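Local coordinates for D-glycerate 2-kinase (Thermotoga maritima, PDB 2B8N), which phosphorylates D-glycerate with ATP to give 2-phosphoglycerate, a magnesium-dependent step in the degradation of serine by way of 3-hydroxypyruvate, at residues Leu140-Leu145 against Gln179-Arg184; Arg337-Ala342 against Asp399-Leu404. All coordinates share one frame; numbering follows the deposited sequence.

Interaction 1 closes along the chain before interaction 2 opens, and the two share no helix, strand or sheet. The first, 140-145 with 179-184, joins two loops on the connection between neighbouring strands 128-133 and 193-199 of the six-stranded parallel sheet, within the DUF4147 region. The second, 337-342 with 399-404, pairs helix 337-348 with helix 400-406 in the MOFRL region; the chain's other sheet, six-stranded and mixed, is separate from the parallel one. The centres of interactions 1 and 2 are about 38 Å apart, on opposite sides of the chain's centre. The nearest atoms of interactions 1 and 2 are about 18 Å apart. Each contact joins parts of one family region, and neither bridges the two.

Interaction 1. Residues Leu140-Leu145 against Gln179-Arg184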
ATOM      1  N   LEU A 140     -13.842  -0.910  -2.560  1.00 28.45           N
ATOM      2  CA  LEU A 140     -14.411  -2.236  -2.261  1.00 28.68           C
ATOM      3  C   LEU A 140     -15.411  -2.225  -1.096  1.00 29.64           C
ATOM      4  O   LEU A 140     -16.142  -3.192  -0.914  1.00 31.03           O
ATOM      5  CB  LEU A 140     -13.301  -3.242  -1.958  1.00 28.25           C
ATOM      6  CG  LEU A 140     -12.360  -3.730  -3.066  1.00 27.12           C
ATOM      7  CD1 LEU A 140     -11.125  -4.361  -2.435  1.00 24.95           C
ATOM      8  CD2 LEU A 140     -13.051  -4.724  -3.987  1.00 25.05           C
ATOM      9  N   PHE A 141     -15.430  -1.138  -0.321  1.00 29.24           N
ATOM     10  CA  PHE A 141     -16.297  -0.987   0.839  1.00 28.25           C
ATOM     11  C   PHE A 141     -17.042   0.323   0.695  1.00 29.37           C
ATOM     12  O   PHE A 141     -16.448   1.379   0.888  1.00 31.08           O
ATOM     13  CB  PHE A 141     -15.429  -0.953   2.107  1.00 28.07           C
ATOM     14  CG  PHE A 141     -16.153  -1.332   3.375  1.00 27.53           C
ATOM     15  CD1 PHE A 141     -17.086  -2.369   3.398  1.00 28.33           C
ATOM     16  CD2 PHE A 141     -15.848  -0.694   4.558  1.00 27.64           C
ATOM     17  CE1 PHE A 141     -17.737  -2.701   4.561  1.00 30.50           C
ATOM     18  CE2 PHE A 141     -16.476  -1.041   5.737  1.00 23.03           C
ATOM     19  CZ  PHE A 141     -17.424  -2.036   5.741  1.00 30.18           C
ATOM     20  N   GLU A 142     -18.321   0.265   0.313  1.00 29.11           N
ATOM     21  CA  GLU A 142     -19.110   1.483   0.059  1.00 27.45           C
ATOM     22  C   GLU A 142     -20.605   1.188  -0.130  1.00 27.63           C
ATOM     23  O   GLU A 142     -20.990   0.189  -0.735  1.00 26.78           O
ATOM     24  CB  GLU A 142     -18.560   2.241  -1.168  1.00 26.14           C
ATOM     25  CG  GLU A 142     -19.211   3.602  -1.448  1.00 25.21           C
ATOM     26  CD  GLU A 142     -19.035   4.600  -0.310  1.00 31.72           C
ATOM     27  OE1 GLU A 142     -19.806   4.551   0.676  1.00 37.07           O
ATOM     28  OE2 GLU A 142     -18.122   5.438  -0.397  1.00 26.15           O
ATOM     29  N   LEU A 143     -21.431   2.084   0.400  1.00 28.27           N
ATOM     30  CA  LEU A 143     -22.894   2.038   0.258  1.00 28.59           C
ATOM     31  C   LEU A 143     -23.392   3.462   0.530  1.00 28.09           C
ATOM     32  O   LEU A 143     -23.350   3.898   1.678  1.00 28.16           O
ATOM     33  CB  LEU A 143     -23.487   1.053   1.269  1.00 27.95           C
ATOM     34  CG  LEU A 143     -25.017   0.965   1.426  1.00 28.83           C
ATOM     35  CD1 LEU A 143     -25.642   0.127   0.330  1.00 29.48           C
ATOM     36  CD2 LEU A 143     -25.413   0.405   2.777  1.00 27.97           C
ATOM     37  N   PRO A 144     -23.770   4.225  -0.519  1.00 27.58           N
ATOM     38  CA  PRO A 144     -24.226   5.631  -0.308  1.00 27.28           C
ATOM     39  C   PRO A 144     -25.351   5.796   0.720  1.00 28.57           C
ATOM     40  O   PRO A 144     -26.103   4.836   0.986  1.00 28.04           O
ATOM     41  CB  PRO A 144     -24.742   6.059  -1.696  1.00 27.41           C
ATOM     42  CG  PRO A 144     -24.127   5.105  -2.673  1.00 27.90           C
ATOM     43  CD  PRO A 144     -23.715   3.852  -1.945  1.00 26.83           C
ATOM     44  N   LEU A 145     -25.472   7.001   1.280  1.00 28.71           N
ATOM     45  CA  LEU A 145     -26.620   7.330   2.138  1.00 28.38           C
ATOM     46  C   LEU A 145     -27.901   7.327   1.298  1.00 28.96           C
ATOM     47  O   LEU A 145     -27.864   7.687   0.120  1.00 28.08           O
ATOM     48  CB  LEU A 145     -26.451   8.695   2.803  1.00 27.96           C
ATOM     49  CG  LEU A 145     -25.219   8.971   3.688  1.00 30.35           C
ATOM     50  CD1 LEU A 145     -24.957  10.478   3.784  1.00 29.45           C
ATOM     51  CD2 LEU A 145     -25.382   8.404   5.075  1.00 27.26           C
ATOM     52  N   GLN A 179     -22.342   5.407   4.136  1.00 25.84           N
ATOM     53  CA  GLN A 179     -22.841   4.729   5.324  1.00 27.01           C
ATOM     54  C   GLN A 179     -21.708   4.023   6.101  1.00 29.75           C
ATOM     55  O   GLN A 179     -21.935   3.521   7.206  1.00 31.23           O
ATOM     56  CB  GLN A 179     -23.919   3.699   4.948  1.00 27.08           C
ATOM     57  CG  GLN A 179     -25.205   4.310   4.414  1.00 27.28           C
ATOM     58  CD  GLN A 179     -26.371   3.316   4.303  1.00 28.52           C
ATOM     59  OE1 GLN A 179     -26.685   2.579   5.237  1.00 31.78           O
ATOM     60  NE2 GLN A 179     -27.030   3.321   3.161  1.00 28.70           N
ATOM     61  N   VAL A 180     -20.494   3.974   5.535  1.00 29.94           N
ATOM     62  CA  VAL A 180     -19.397   3.226   6.168  1.00 30.04           C
ATOM     63  C   VAL A 180     -18.110   4.007   6.386  1.00 29.48           C
ATOM     64  O   VAL A 180     -17.369   3.717   7.338  1.00 28.39           O
ATOM     65  CB  VAL A 180     -19.076   1.887   5.429  1.00 28.99           C
ATOM     66  CG1 VAL A 180     -20.276   1.021   5.414  1.00 32.25           C
ATOM     67  CG2 VAL A 180     -18.605   2.121   4.035  1.00 31.53           C
ATOM     68  N   LYS A 181     -17.834   4.981   5.520  1.00 28.47           N
ATOM     69  CA  LYS A 181     -16.625   5.805   5.665  1.00 28.55           C
ATOM     70  C   LYS A 181     -16.824   6.764   6.841  1.00 27.81           C
ATOM     71  O   LYS A 181     -17.920   6.867   7.414  1.00 25.89           O
ATOM     72  CB  LYS A 181     -16.366   6.649   4.407  1.00 29.53           C
ATOM     73  CG  LYS A 181     -16.522   5.948   3.061  1.00 30.84           C
ATOM     74  CD  LYS A 181     -15.217   5.544   2.463  1.00 33.61           C
ATOM     75  CE  LYS A 181     -15.386   4.782   1.166  1.00 37.10           C
ATOM     76  NZ  LYS A 181     -15.580   5.782   0.097  1.00 36.59           N
ATOM     77  N   GLY A 182     -15.768   7.489   7.182  1.00 28.70           N
ATOM     78  CA  GLY A 182     -15.865   8.542   8.194  1.00 27.50           C
ATOM     79  C   GLY A 182     -16.304   8.045   9.551  1.00 26.30           C
ATOM     80  O   GLY A 182     -17.011   8.767  10.271  1.00 25.44           O
ATOM     81  N   GLY A 183     -15.900   6.819   9.892  1.00 26.00           N
ATOM     82  CA  GLY A 183     -16.181   6.231  11.211  1.00 26.33           C
ATOM     83  C   GLY A 183     -17.550   5.573  11.341  1.00 26.16           C
ATOM     84  O   GLY A 183     -17.894   5.033  12.387  1.00 25.79           O
ATOM     85  N   ARG A 184     -18.343   5.599  10.283  1.00 26.63           N
ATOM     86  CA  ARG A 184     -19.728   5.098  10.374  1.00 28.03           C
ATOM     87  C   ARG A 184     -19.849   3.577  10.565  1.00 27.89           C
ATOM     88  O   ARG A 184     -20.752   3.084  11.265  1.00 27.97           O
ATOM     89  CB  ARG A 184     -20.537   5.584   9.174  1.00 27.81           C
ATOM     90  CG  ARG A 184     -20.802   7.077   9.306  1.00 25.69           C
ATOM     91  CD  ARG A 184     -21.647   7.662   8.217  1.00 25.07           C
ATOM     92  NE  ARG A 184     -22.380   8.850   8.675  1.00 20.49           N
ATOM     93  CZ  ARG A 184     -22.651   9.905   7.914  1.00 25.21           C
ATOM     94  NH1 ARG A 184     -22.239   9.964   6.649  1.00 25.89           N
ATOM     95  NH2 ARG A 184     -23.339  10.926   8.416  1.00 28.97           N
TER
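The loop that follows helix 137-140 meets the loop leading into helix 184-189 through two anchors: the E142-K181 salt bridge, and Q179 through its backbone N and its side-chain amide. K181 NZ lies 2.6 Å from E142 OE2, reaching it from above the carboxylate plane, 38° out. R174 makes a second salt bridge to the same oxygen, which thus holds two like charges close together. The other oxygen, OE1, takes the backbone N of L143 (3.0 Å) on its anti lone pair and also S178 OG. That serine hydroxyl meets the backbone N of V180 and of K181 as well, so S178 links the carboxylate to the turn carrying the lysine. Both loops belong to the long connection between parallel strands 128-133 and 193-199; the contact joins an early and a late part of it, with helices 150-162 and 167-175, and no strand, between. Here K181-R184 form a type I' turn, with G182 and G183 at positive phi, and helix 184-189 starts at once. Q179 bonds twice to the other loop: its backbone N to L143 O at 3.1 Å, and NE2, running out along an extended chain, to P144 O at 2.8 Å and nearly straight (172°). L143 CD2 packs 3.4 Å from the same NE2. With CG anti to the backbone N (chi1 -157°), F141 turns one ring face to V180, whose CG2 makes a CH-pi contact 4.3 Å from the centroid; F185 meets that ring edge-to-face. Further along, L145 CD2 sits over the guanidinium of R184, 3.8 Å from NH1, which itself bonds to S178 O.

Interaction 2. Residues Arg337-Ala342 against Asp399-Leu404; sequences RNQELA and DSYNAL
Q339 and E340, on the first turn of helix 337-348, face S400, Y401 and L404 at the start of helix 400-406. The segment axes approach to 9.1 Å and cross at 54°, both helices belonging to the MOFRL region. Apolar contact is made by the Q339 stem: CB lies 3.5 Å from L404 CD1, and CG also packs on that methyl. S400 enters where the backbones come nearest, its CB 3.6 Å from the carbonyl C of Q339 and its OG 3.3 Å from E340 CG. Among polar groups, the Q339 side chain lies alongside Y401, pointing the same way, with amide and ring planes 57° apart. Y401 CG is anti to the backbone N (chi1 -177°), which brings the ring edge to Q339 OE1, 3.4 Å from CD2 and near the ring plane. OE1 also rests against CA and CB of Y401; the backbone N, at 3.5 Å from OE1, is badly angled for a hydrogen bond. Polar tips find partners beyond the two helices: Q339 NE2 at T369, E340 OE2 at N398 and Y401 OH at D370. No hydrogen bond crosses the contact, so fit between stems and backbone joins these helices, while neighbouring loops fix the polar ends.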
ATOM      1  N   ARG A 337       8.315   3.540 -11.143  1.00 27.10           N
ATOM      2  CA  ARG A 337       9.167   4.317 -10.250  1.00 27.86           C
ATOM      3  C   ARG A 337      10.428   3.557  -9.791  1.00 29.34           C
ATOM      4  O   ARG A 337      11.542   4.109  -9.836  1.00 31.55           O
ATOM      5  CB  ARG A 337       8.396   4.855  -9.054  1.00 28.05           C
ATOM      6  CG  ARG A 337       7.770   3.823  -8.131  1.00 30.75           C
ATOM      7  CD  ARG A 337       6.666   4.497  -7.331  1.00 29.95           C
ATOM      8  NE  ARG A 337       6.250   3.731  -6.155  1.00 34.08           N
ATOM      9  CZ  ARG A 337       5.063   3.142  -5.999  1.00 34.45           C
ATOM     10  NH1 ARG A 337       4.111   3.218  -6.919  1.00 36.79           N
ATOM     11  NH2 ARG A 337       4.813   2.483  -4.881  1.00 36.82           N
ATOM     12  N   ASN A 338      10.274   2.307  -9.349  1.00 27.88           N
ATOM     13  CA  ASN A 338      11.428   1.571  -8.842  1.00 26.59           C
ATOM     14  C   ASN A 338      12.454   1.271  -9.946  1.00 25.99           C
ATOM     15  O   ASN A 338      13.677   1.203  -9.695  1.00 24.97           O
ATOM     16  CB  ASN A 338      10.983   0.300  -8.097  1.00 27.47           C
ATOM     17  CG  ASN A 338      10.158   0.613  -6.823  1.00 30.23           C
ATOM     18  OD1 ASN A 338      10.679   1.192  -5.882  1.00 26.13           O
ATOM     19  ND2 ASN A 338       8.879   0.213  -6.801  1.00 31.16           N
ATOM     20  N   GLN A 339      11.983   1.110 -11.172  1.00 26.02           N
ATOM     21  CA  GLN A 339      12.895   0.809 -12.284  1.00 26.38           C
ATOM     22  C   GLN A 339      13.668   2.065 -12.717  1.00 26.90           C
ATOM     23  O   GLN A 339      14.844   1.971 -13.120  1.00 27.65           O
ATOM     24  CB  GLN A 339      12.140   0.179 -13.453  1.00 25.24           C
ATOM     25  CG  GLN A 339      11.675  -1.235 -13.178  1.00 22.33           C
ATOM     26  CD  GLN A 339      10.574  -1.685 -14.104  1.00 26.13           C
ATOM     27  OE1 GLN A 339      10.715  -1.619 -15.313  1.00 33.26           O
ATOM     28  NE2 GLN A 339       9.470  -2.145 -13.544  1.00 31.73           N
ATOM     29  N   GLU A 340      13.036   3.236 -12.594  1.00 26.19           N
ATOM     30  CA  GLU A 340      13.727   4.512 -12.867  1.00 27.41           C
ATOM     31  C   GLU A 340      14.756   4.836 -11.803  1.00 27.24           C
ATOM     32  O   GLU A 340      15.838   5.315 -12.116  1.00 25.57           O
ATOM     33  CB  GLU A 340      12.758   5.683 -13.013  1.00 26.50           C
ATOM     34  CG  GLU A 340      12.087   5.677 -14.349  1.00 32.74           C
ATOM     35  CD  GLU A 340      11.629   7.020 -14.788  1.00 37.01           C
ATOM     36  OE1 GLU A 340      11.907   8.027 -14.080  1.00 31.44           O
ATOM     37  OE2 GLU A 340      10.991   7.046 -15.864  1.00 38.30           O
ATOM     38  N   LEU A 341      14.402   4.575 -10.551  1.00 27.62           N
ATOM     39  CA  LEU A 341      15.315   4.798  -9.438  1.00 28.43           C
ATOM     40  C   LEU A 341      16.593   3.944  -9.638  1.00 29.12           C
ATOM     41  O   LEU A 341      17.704   4.459  -9.508  1.00 27.60           O
ATOM     42  CB  LEU A 341      14.609   4.486  -8.119  1.00 26.86           C
ATOM     43  CG  LEU A 341      15.286   4.871  -6.808  1.00 26.35           C
ATOM     44  CD1 LEU A 341      14.274   5.024  -5.684  1.00 28.17           C
ATOM     45  CD2 LEU A 341      16.376   3.865  -6.397  1.00 28.73           C
ATOM     46  N   ALA A 342      16.423   2.667 -10.007  1.00 27.81           N
ATOM     47  CA  ALA A 342      17.560   1.766 -10.272  1.00 26.91           C
ATOM     48  C   ALA A 342      18.376   2.185 -11.497  1.00 27.62           C
ATOM     49  O   ALA A 342      19.588   2.259 -11.426  1.00 27.02           O
ATOM     50  CB  ALA A 342      17.065   0.350 -10.453  1.00 27.75           C
ATOM     51  N   ASP A 399      11.480   4.877 -20.252  1.00 27.61           N
ATOM     52  CA  ASP A 399      11.563   3.514 -20.774  1.00 27.25           C
ATOM     53  C   ASP A 399      12.593   2.714 -19.964  1.00 26.82           C
ATOM     54  O   ASP A 399      13.419   1.991 -20.515  1.00 27.32           O
ATOM     55  CB  ASP A 399      11.968   3.585 -22.255  1.00 27.42           C
ATOM     56  CG  ASP A 399      11.621   2.328 -23.042  1.00 24.66           C
ATOM     57  OD1 ASP A 399      10.608   1.654 -22.744  1.00 25.96           O
ATOM     58  OD2 ASP A 399      12.373   2.029 -23.989  1.00 21.70           O
ATOM     59  N   SER A 400      12.549   2.873 -18.647  1.00 27.00           N
ATOM     60  CA  SER A 400      13.438   2.151 -17.721  1.00 27.56           C
ATOM     61  C   SER A 400      13.350   0.613 -17.865  1.00 26.50           C
ATOM     62  O   SER A 400      14.360  -0.060 -17.911  1.00 25.26           O
ATOM     63  CB  SER A 400      13.136   2.602 -16.265  1.00 27.92           C
ATOM     64  OG  SER A 400      11.741   2.918 -16.059  1.00 29.68           O
ATOM     65  N   TYR A 401      12.146   0.068 -17.978  1.00 26.69           N
ATOM     66  CA  TYR A 401      11.975  -1.395 -18.110  1.00 26.34           C
ATOM     67  C   TYR A 401      12.917  -1.986 -19.132  1.00 26.19           C
ATOM     68  O   TYR A 401      13.635  -2.948 -18.833  1.00 27.46           O
ATOM     69  CB  TYR A 401      10.535  -1.761 -18.498  1.00 25.15           C
ATOM     70  CG  TYR A 401      10.255  -3.242 -18.595  1.00 23.28           C
ATOM     71  CD1 TYR A 401      10.550  -3.955 -19.749  1.00 25.51           C
ATOM     72  CD2 TYR A 401       9.665  -3.929 -17.548  1.00 23.88           C
ATOM     73  CE1 TYR A 401      10.276  -5.325 -19.853  1.00 26.05           C
ATOM     74  CE2 TYR A 401       9.392  -5.296 -17.641  1.00 24.04           C
ATOM     75  CZ  TYR A 401       9.702  -5.987 -18.797  1.00 23.95           C
ATOM     76  OH  TYR A 401       9.435  -7.328 -18.902  1.00 20.23           O
ATOM     77  N   ASN A 402      12.888  -1.414 -20.339  1.00 26.32           N
ATOM     78  CA  ASN A 402      13.657  -1.917 -21.493  1.00 25.65           C
ATOM     79  C   ASN A 402      15.161  -1.789 -21.310  1.00 26.26           C
ATOM     80  O   ASN A 402      15.899  -2.666 -21.719  1.00 27.25           O
ATOM     81  CB  ASN A 402      13.247  -1.203 -22.795  1.00 26.37           C
ATOM     82  CG  ASN A 402      11.925  -1.712 -23.364  1.00 25.62           C
ATOM     83  OD1 ASN A 402      11.466  -2.788 -23.027  1.00 23.63           O
ATOM     84  ND2 ASN A 402      11.325  -0.936 -24.241  1.00 26.86           N
ATOM     85  N   ALA A 403      15.609  -0.703 -20.690  1.00 26.65           N
ATOM     86  CA  ALA A 403      17.025  -0.517 -20.411  1.00 26.81           C
ATOM     87  C   ALA A 403      17.537  -1.593 -19.470  1.00 26.59           C
ATOM     88  O   ALA A 403      18.634  -2.123 -19.675  1.00 26.33           O
ATOM     89  CB  ALA A 403      17.265   0.845 -19.812  1.00 27.96           C
ATOM     90  N   LEU A 404      16.737  -1.919 -18.455  1.00 26.47           N
ATOM     91  CA  LEU A 404      17.091  -2.941 -17.469  1.00 27.31           C
ATOM     92  C   LEU A 404      17.008  -4.371 -18.037  1.00 28.14           C
ATOM     93  O   LEU A 404      17.865  -5.193 -17.727  1.00 30.61           O
ATOM     94  CB  LEU A 404      16.230  -2.791 -16.206  1.00 27.66           C
ATOM     95  CG  LEU A 404      16.274  -1.444 -15.452  1.00 28.18           C
ATOM     96  CD1 LEU A 404      15.137  -1.355 -14.450  1.00 33.14           C
ATOM     97  CD2 LEU A 404      17.616  -1.216 -14.729  1.00 25.29           C
TER